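Local coordinates for protein TetR-family transcriptional regulator (Streptomyces coelicolor A3, PDB 2QIB) that probably binds operator DNA through an N-terminal helix-turn-helix domain and regulates transcription, as other TetR-family regulators do, at residues F76-Q81 against L89-R94; Q135-L140 against L151-W156; L60-L65 against T119-L124. One frame throughout, in Å; residues are numbered along the deposited sequence.

From the N terminus, helix 57-75 is the first element used: its residues 60-65 pack on the start of helix 119-140 in interaction 3, closing a loop of 53 residues that joins the DNA-binding region to the C-terminal one. Nested inside that loop is interaction 1, in which the linker after helix 57-75 folds back on helix 84-101. Interaction 2 follows in series, holding the far end of helix 119-140 against helix 147-168. Helix 119-140 thus serves interactions 2 and 3, whose centres lie about 24 Å apart. Interactions 1 and 2 touch, through Glu-78, Pro-79 and Arg-80 on one side and Ser-138 and His-139 on the other.

Interaction 1. Residues F76-Q81 against L89-R94; sequences FVEPRQ and LRVMGR
Glu-78 reaches from the linker to helix 84-101 and sets its carboxylate between Arg-90 and Arg-94, one turn apart. With CG of Glu-78 anti to the backbone N (chi1 180°), the chain heads for the helix, then bends at chi2. The guanidinium of Arg-94 is nearly coplanar with the carboxylate and end-on, giving both terminal nitrogens to one oxygen: Arg-94 NH2 to OE1 of Glu-78 is 2.8 Å, on the anti lone pair, while the NH1 bond to that OE1 is longer, 3.1 Å, and more bent. The guanidinium plane of Arg-90 is turned 44° from the carboxylate plane. Arg-90 NE makes a nearly straight 2.8 Å hydrogen bond to Glu-78 OE2, from above that plane. Water 1 joins OE2 to Pro-79 O and Arg-90 NH2; water 2 links that NH2 to Gln-81 O.

Closer to the backbone, CB of Glu-78 rests on CG2 of Val-91 at 3.7 Å. Val-91 CG1 lies 3.9 Å from Phe-76 CD1, the side chains crossing at about a right angle. Arg-94 NE also bonds to Arg-75 O.

One carboxylate shared by two arginines should remain ionised, and this salt-bridge network, extended by water, ties linker to helix at the surface.

Interaction 2. Residues Q135-L140 against L151-W156; sequences QILSHL and LVVRSW
Ile-136 and Val-153 meet tip to tip at the centre of this contact, where helices 119-140 and 147-168 run in broadly opposed directions but steeply inclined, 135° between the directions of the two short segments. The tight part is built on these two residues. CG1 of Val-153, anti to its backbone N (chi1 174°), is touched by both branches of Ile-136: CG2 at 3.9 Å and CD1 at the same distance. CD1 of Ile-136 also approaches Trp-156 obliquely, lying 4.0 Å from CZ3 at the six-membered part of the indole. The isoleucine end thus touches both the valine methyl and the indole.

Around the second methyl of Val-153 the packing is looser. Leu-137 and Leu-140 reach this Val-153 methyl only distantly, CD2 of Leu-137 standing 4.5 Å from CG2 and CD1 of Leu-140 4.4 Å from that same CG2. Both leucines also pack on Leu-149 of helix 147-168. The axes are 11.2 Å apart at their closest, and 174 Å² is buried in all.

Other helices complete the surroundings. Phe-186 of helix 175-194 touches Ile-136 and meets Trp-156 edge-to-face, and the indole NE1 donates a hydrogen bond to Leu-182 O. On helix 147-168, Ser-155 packs on Leu-159 of the second subunit.

With only apolar carbons meeting between the two segments, the contact rests on shape and on the removal of hydrocarbon from water, within the helical C-terminal domain.

Interaction 3. Residues L60-L65 against T119-L124; sequences LYEAAL and TTTNAL
Leu-65, Leu-124, the methyl of Thr-121 and the ring edge of Tyr-61 make up the apolar part of this contact. The two leucines slide past each other in opposite directions, CG of Leu-65 lying 3.8 Å from CD1 of Leu-124. Leu-65 has CG anti to its backbone N (chi1 179°). The Leu-65 and Thr-121 side chains cross at about a right angle, CD2 of Leu-65 coming to 3.6 Å from CB of Thr-121. In Thr-121, OG1 takes the position between the backbone N and the carbonyl carbon (chi1 70°), while CG2, anti to the carbonyl carbon, meets three residues of helix 57-75. CG2 of Thr-121 lies at the ring edge of Tyr-61, in plane, 3.9 Å from CE2. The same Thr-121 CG2 is 3.7 Å from CG of Glu-62 and also touches CD2 of Leu-65. The Tyr-61 ring stands edge-to-face with Phe-26 and also touches Leu-109 of helix 103-116.

The polar part involves the carboxylate and the backbone O of Glu-62. CD1 of Leu-124 rests near that O. The Glu-62 side chain, extended beyond CG, crosses that of Thr-120 at about a right angle; OE2 of Glu-62 lies 3.4 Å from CB of Thr-120. This is packing: the polar partner of OE2 is the hydroxyl of Ser-118, just ahead of helix 119-140, and Ser-118 OG is in turn bonded to the backbone N of Thr-121. Ser-118 thus links the glutamate to the first turn of that helix.

The segments run almost parallel, 8° apart, with axes 10.0 Å from each other. This is the interdomain packing expected of a TetR-type regulator, in which the helix after the helix-turn-helix, here 57-75, leans on the helices of the C-terminal domain.

Interaction 1. Residues F76-Q81 against L89-R94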
# COMPACT_ATOMS: atom_id res chain seq x y z
N PHE A 76 18.36 -1.08 -3.19
CA PHE A 76 18.11 -0.75 -1.76
C PHE A 76 19.37 -0.71 -0.88
O PHE A 76 19.32 -0.23 0.26
CB PHE A 76 17.13 -1.75 -1.14
CG PHE A 76 15.75 -1.75 -1.76
CD1 PHE A 76 15.23 -0.63 -2.39
CD2 PHE A 76 14.98 -2.90 -1.69
CE1 PHE A 76 13.93 -0.65 -2.92
CE2 PHE A 76 13.69 -2.93 -2.22
CZ PHE A 76 13.18 -1.80 -2.85
N VAL A 77 20.48 -1.24 -1.40
CA VAL A 77 21.69 -1.38 -0.60
C VAL A 77 22.38 -0.03 -0.56
O VAL A 77 22.64 0.55 -1.61
CB VAL A 77 22.63 -2.48 -1.16
CG1 VAL A 77 23.91 -2.54 -0.31
CG2 VAL A 77 21.91 -3.84 -1.16
N GLU A 78 22.66 0.45 0.65
CA GLU A 78 23.18 1.82 0.86
C GLU A 78 24.08 1.79 2.09
O GLU A 78 23.72 1.18 3.09
CB GLU A 78 22.00 2.78 1.11
CG GLU A 78 22.39 4.26 1.35
CD GLU A 78 23.07 4.93 0.15
OE1 GLU A 78 22.84 4.52 -1.00
OE2 GLU A 78 23.82 5.92 0.35
N PRO A 79 25.30 2.39 2.01
CA PRO A 79 26.23 2.36 3.14
C PRO A 79 25.62 2.94 4.41
O PRO A 79 24.86 3.92 4.36
CB PRO A 79 27.39 3.25 2.68
CG PRO A 79 27.33 3.21 1.22
CD PRO A 79 25.86 3.12 0.86
N ARG A 80 25.95 2.32 5.55
CA ARG A 80 25.46 2.77 6.84
C ARG A 80 26.36 3.87 7.40
O ARG A 80 27.14 3.64 8.34
CB ARG A 80 25.32 1.60 7.81
CG ARG A 80 24.37 0.55 7.28
CD ARG A 80 23.92 -0.45 8.34
NE ARG A 80 25.01 -1.21 8.95
CZ ARG A 80 25.66 -2.22 8.37
NH1 ARG A 80 25.39 -2.60 7.13
NH2 ARG A 80 26.62 -2.84 9.04
N GLN A 81 26.25 5.05 6.80
CA GLN A 81 27.14 6.17 7.09
C GLN A 81 26.35 7.48 7.04
O GLN A 81 25.50 7.66 6.18
CB GLN A 81 28.27 6.24 6.05
CG GLN A 81 29.25 5.06 6.08
CD GLN A 81 30.13 5.03 7.33
OE1 GLN A 81 30.48 3.95 7.84
NE2 GLN A 81 30.48 6.21 7.85
N LEU A 89 16.97 9.06 1.47
CA LEU A 89 16.73 9.91 0.31
C LEU A 89 17.49 9.38 -0.90
O LEU A 89 16.95 9.35 -2.01
CB LEU A 89 17.11 11.38 0.59
CG LEU A 89 16.73 12.34 -0.54
CD1 LEU A 89 15.22 12.29 -0.87
CD2 LEU A 89 17.19 13.78 -0.18
N ARG A 90 18.74 8.94 -0.69
CA ARG A 90 19.52 8.39 -1.82
C ARG A 90 18.86 7.14 -2.42
O ARG A 90 18.75 6.99 -3.66
CB ARG A 90 20.97 8.10 -1.39
CG ARG A 90 21.73 9.42 -1.28
CD ARG A 90 23.23 9.20 -1.02
NE ARG A 90 23.49 8.69 0.32
CZ ARG A 90 23.68 9.45 1.40
NH1 ARG A 90 23.60 10.78 1.34
NH2 ARG A 90 23.92 8.85 2.56
N VAL A 91 18.40 6.26 -1.53
CA VAL A 91 17.69 5.07 -2.00
C VAL A 91 16.38 5.49 -2.72
O VAL A 91 16.01 4.93 -3.76
CB VAL A 91 17.33 4.12 -0.85
CG1 VAL A 91 16.51 2.92 -1.40
CG2 VAL A 91 18.60 3.63 -0.16
N MSE A 92 15.65 6.46 -2.16
CA MSE A 92 14.42 6.93 -2.85
C MSE A 92 14.70 7.43 -4.29
O MSE A 92 13.89 7.22 -5.18
CB MSE A 92 13.69 8.01 -2.05
CG MSE A 92 13.09 7.54 -0.72
SE MSE A 92 11.70 6.20 -1.03
CE MSE A 92 12.80 4.56 -0.96
N GLY A 93 15.84 8.09 -4.50
CA GLY A 93 16.22 8.52 -5.87
C GLY A 93 16.33 7.33 -6.81
O GLY A 93 15.82 7.36 -7.94
N ARG A 94 17.02 6.29 -6.35
CA ARG A 94 17.18 5.07 -7.15
C ARG A 94 15.84 4.34 -7.36
O ARG A 94 15.57 3.80 -8.45
CB ARG A 94 18.21 4.16 -6.50
CG ARG A 94 19.65 4.78 -6.52
CD ARG A 94 20.73 3.71 -6.30
NE ARG A 94 20.68 3.15 -4.95
CZ ARG A 94 21.26 3.68 -3.87
NH1 ARG A 94 21.93 4.85 -3.91
NH2 ARG A 94 21.16 3.03 -2.72
O HOH W 1 25.01 6.14 2.71
O HOH W 2 24.04 9.79 5.32

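Interaction 2. Residues Q135-L140 against L151-W156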
# COMPACT_ATOMS: atom_id res chain seq x y z
N GLN A 135 16.75 -4.17 4.71
CA GLN A 135 17.67 -3.02 4.65
C GLN A 135 17.32 -1.93 5.65
O GLN A 135 18.20 -1.37 6.30
CB GLN A 135 17.74 -2.45 3.23
CG GLN A 135 18.46 -3.38 2.22
CD GLN A 135 19.85 -3.85 2.74
OE1 GLN A 135 20.69 -3.06 3.12
NE2 GLN A 135 20.06 -5.17 2.76
N ILE A 136 16.03 -1.64 5.78
CA ILE A 136 15.63 -0.61 6.73
C ILE A 136 16.00 -1.03 8.15
O ILE A 136 16.59 -0.27 8.87
CB ILE A 136 14.13 -0.33 6.64
CG1 ILE A 136 13.84 0.36 5.28
CG2 ILE A 136 13.67 0.52 7.86
CD1 ILE A 136 12.36 0.29 4.90
N LEU A 137 15.73 -2.28 8.54
CA LEU A 137 16.14 -2.71 9.87
C LEU A 137 17.65 -2.66 10.08
O LEU A 137 18.10 -2.35 11.17
CB LEU A 137 15.65 -4.11 10.17
CG LEU A 137 14.12 -4.27 10.29
CD1 LEU A 137 13.82 -5.69 10.72
CD2 LEU A 137 13.49 -3.29 11.27
N SER A 138 18.42 -2.99 9.05
CA SER A 138 19.89 -2.93 9.14
C SER A 138 20.34 -1.51 9.49
O SER A 138 21.20 -1.29 10.36
CB SER A 138 20.50 -3.37 7.81
OG SER A 138 21.93 -3.26 7.86
N HIS A 139 19.77 -0.52 8.81
CA HIS A 139 20.12 0.86 9.06
C HIS A 139 19.68 1.34 10.44
O HIS A 139 20.40 2.13 11.07
CB HIS A 139 19.58 1.77 7.98
CG HIS A 139 20.36 1.72 6.71
ND1 HIS A 139 21.41 2.58 6.46
CD2 HIS A 139 20.27 0.90 5.64
CE1 HIS A 139 21.92 2.30 5.27
NE2 HIS A 139 21.25 1.28 4.75
N LEU A 140 18.52 0.86 10.90
CA LEU A 140 18.03 1.17 12.24
C LEU A 140 18.83 0.44 13.32
O LEU A 140 18.70 0.78 14.51
CB LEU A 140 16.54 0.87 12.38
CG LEU A 140 15.57 1.71 11.52
CD1 LEU A 140 14.12 1.13 11.59
CD2 LEU A 140 15.59 3.21 11.95
N LEU A 151 5.36 -3.06 12.21
CA LEU A 151 4.16 -2.54 11.52
C LEU A 151 4.47 -1.20 10.85
O LEU A 151 4.08 -0.98 9.68
CB LEU A 151 3.02 -2.41 12.52
CG LEU A 151 1.68 -2.05 11.86
CD1 LEU A 151 0.46 -2.70 12.54
CD2 LEU A 151 1.53 -0.55 11.86
N VAL A 152 5.16 -0.31 11.55
CA VAL A 152 5.51 1.00 10.98
C VAL A 152 6.33 0.79 9.71
O VAL A 152 6.05 1.42 8.68
CB VAL A 152 6.25 1.91 11.96
CG1 VAL A 152 6.80 3.14 11.22
CG2 VAL A 152 5.30 2.31 13.08
N VAL A 153 7.33 -0.08 9.79
CA VAL A 153 8.22 -0.27 8.63
C VAL A 153 7.46 -0.89 7.45
O VAL A 153 7.51 -0.38 6.33
CB VAL A 153 9.48 -1.08 9.00
CG1 VAL A 153 10.32 -1.41 7.73
CG2 VAL A 153 10.31 -0.34 10.07
N ARG A 154 6.73 -1.98 7.68
CA ARG A 154 6.03 -2.61 6.57
C ARG A 154 4.94 -1.69 6.01
O ARG A 154 4.70 -1.66 4.78
CB ARG A 154 5.50 -3.96 7.01
CG ARG A 154 6.60 -4.94 7.41
CD ARG A 154 6.06 -6.37 7.24
NE ARG A 154 7.00 -7.41 7.64
CZ ARG A 154 7.90 -7.99 6.84
NH1 ARG A 154 8.05 -7.62 5.57
NH2 ARG A 154 8.65 -8.98 7.30
N SER A 155 4.29 -0.92 6.88
CA SER A 155 3.21 -0.03 6.40
C SER A 155 3.83 1.14 5.60
O SER A 155 3.22 1.60 4.60
CB SER A 155 2.32 0.49 7.54
OG SER A 155 3.05 1.33 8.39
N TRP A 156 5.06 1.53 5.96
CA TRP A 156 5.77 2.56 5.18
C TRP A 156 6.13 2.03 3.79
O TRP A 156 6.01 2.75 2.81
CB TRP A 156 7.02 3.07 5.87
CG TRP A 156 7.70 4.14 5.06
CD1 TRP A 156 7.44 5.49 5.05
CD2 TRP A 156 8.71 3.91 4.08
NE1 TRP A 156 8.30 6.13 4.12
CE2 TRP A 156 9.05 5.17 3.51
CE3 TRP A 156 9.37 2.75 3.62
CZ2 TRP A 156 10.05 5.29 2.53
CZ3 TRP A 156 10.38 2.90 2.63
CH2 TRP A 156 10.67 4.15 2.10

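Interaction 3. Residues L60-L65 against T119-L124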
# COMPACT_ATOMS: atom_id res chain seq x y z
N LEU A 60 8.41 -16.37 -19.51
CA LEU A 60 9.27 -15.27 -19.96
C LEU A 60 8.99 -14.01 -19.15
O LEU A 60 9.92 -13.31 -18.71
CB LEU A 60 9.04 -15.03 -21.45
CG LEU A 60 10.03 -14.11 -22.19
CD1 LEU A 60 11.52 -14.20 -21.69
CD2 LEU A 60 9.96 -14.41 -23.65
N TYR A 61 7.71 -13.74 -18.93
CA TYR A 61 7.31 -12.61 -18.08
C TYR A 61 7.92 -12.77 -16.69
O TYR A 61 8.45 -11.82 -16.14
CB TYR A 61 5.78 -12.52 -17.96
CG TYR A 61 5.30 -11.35 -17.13
CD1 TYR A 61 5.13 -10.07 -17.69
CD2 TYR A 61 5.02 -11.52 -15.76
CE1 TYR A 61 4.71 -8.99 -16.91
CE2 TYR A 61 4.60 -10.44 -14.95
CZ TYR A 61 4.44 -9.19 -15.54
OH TYR A 61 3.99 -8.12 -14.77
N GLU A 62 7.85 -14.00 -16.14
CA GLU A 62 8.44 -14.27 -14.80
C GLU A 62 9.96 -14.09 -14.80
O GLU A 62 10.52 -13.52 -13.83
CB GLU A 62 8.02 -15.68 -14.31
CG GLU A 62 6.52 -15.75 -13.95
CD GLU A 62 6.01 -17.18 -13.69
OE1 GLU A 62 6.72 -18.12 -14.09
OE2 GLU A 62 4.90 -17.34 -13.11
N ALA A 63 10.62 -14.52 -15.87
CA ALA A 63 12.08 -14.38 -15.99
C ALA A 63 12.49 -12.90 -16.06
O ALA A 63 13.44 -12.46 -15.38
CB ALA A 63 12.61 -15.15 -17.20
N ALA A 64 11.74 -12.12 -16.83
CA ALA A 64 11.96 -10.66 -16.88
C ALA A 64 11.76 -10.05 -15.49
O ALA A 64 12.54 -9.20 -15.07
CB ALA A 64 11.02 -10.03 -17.83
N LEU A 65 10.68 -10.45 -14.82
CA LEU A 65 10.34 -9.91 -13.49
C LEU A 65 11.41 -10.27 -12.46
O LEU A 65 11.75 -9.44 -11.60
CB LEU A 65 8.95 -10.40 -13.06
CG LEU A 65 8.51 -9.91 -11.67
CD1 LEU A 65 8.52 -8.34 -11.57
CD2 LEU A 65 7.13 -10.45 -11.33
N THR A 119 1.71 -17.38 -8.74
CA THR A 119 2.35 -17.62 -7.46
C THR A 119 3.78 -17.12 -7.50
O THR A 119 4.29 -16.53 -6.52
CB THR A 119 2.29 -19.11 -7.09
OG1 THR A 119 0.94 -19.45 -6.79
CG2 THR A 119 3.20 -19.42 -5.89
N THR A 120 4.43 -17.33 -8.64
CA THR A 120 5.80 -16.93 -8.81
C THR A 120 5.92 -15.40 -8.82
O THR A 120 6.79 -14.88 -8.13
CB THR A 120 6.42 -17.56 -10.06
OG1 THR A 120 6.52 -18.98 -9.83
CG2 THR A 120 7.80 -17.01 -10.33
N THR A 121 5.06 -14.72 -9.57
CA THR A 121 5.15 -13.24 -9.62
C THR A 121 4.87 -12.61 -8.25
O THR A 121 5.59 -11.71 -7.83
CB THR A 121 4.31 -12.53 -10.72
OG1 THR A 121 2.91 -12.62 -10.45
CG2 THR A 121 4.59 -13.13 -12.09
N ASN A 122 3.84 -13.10 -7.56
CA ASN A 122 3.55 -12.63 -6.18
C ASN A 122 4.70 -12.84 -5.22
O ASN A 122 4.96 -11.97 -4.38
CB ASN A 122 2.31 -13.30 -5.60
CG ASN A 122 1.09 -13.03 -6.42
OD1 ASN A 122 1.09 -12.09 -7.23
ND2 ASN A 122 0.05 -13.86 -6.25
N ALA A 123 5.35 -14.01 -5.33
CA ALA A 123 6.53 -14.30 -4.52
C ALA A 123 7.68 -13.32 -4.82
O ALA A 123 8.32 -12.84 -3.88
CB ALA A 123 6.99 -15.74 -4.73
N LEU A 124 7.95 -13.05 -6.11
CA LEU A 124 8.99 -12.10 -6.50
C LEU A 124 8.68 -10.70 -5.91
O LEU A 124 9.56 -10.08 -5.30
CB LEU A 124 9.16 -12.02 -8.02
CG LEU A 124 9.85 -13.24 -8.65
CD1 LEU A 124 9.69 -13.22 -10.17
CD2 LEU A 124 11.31 -13.27 -8.25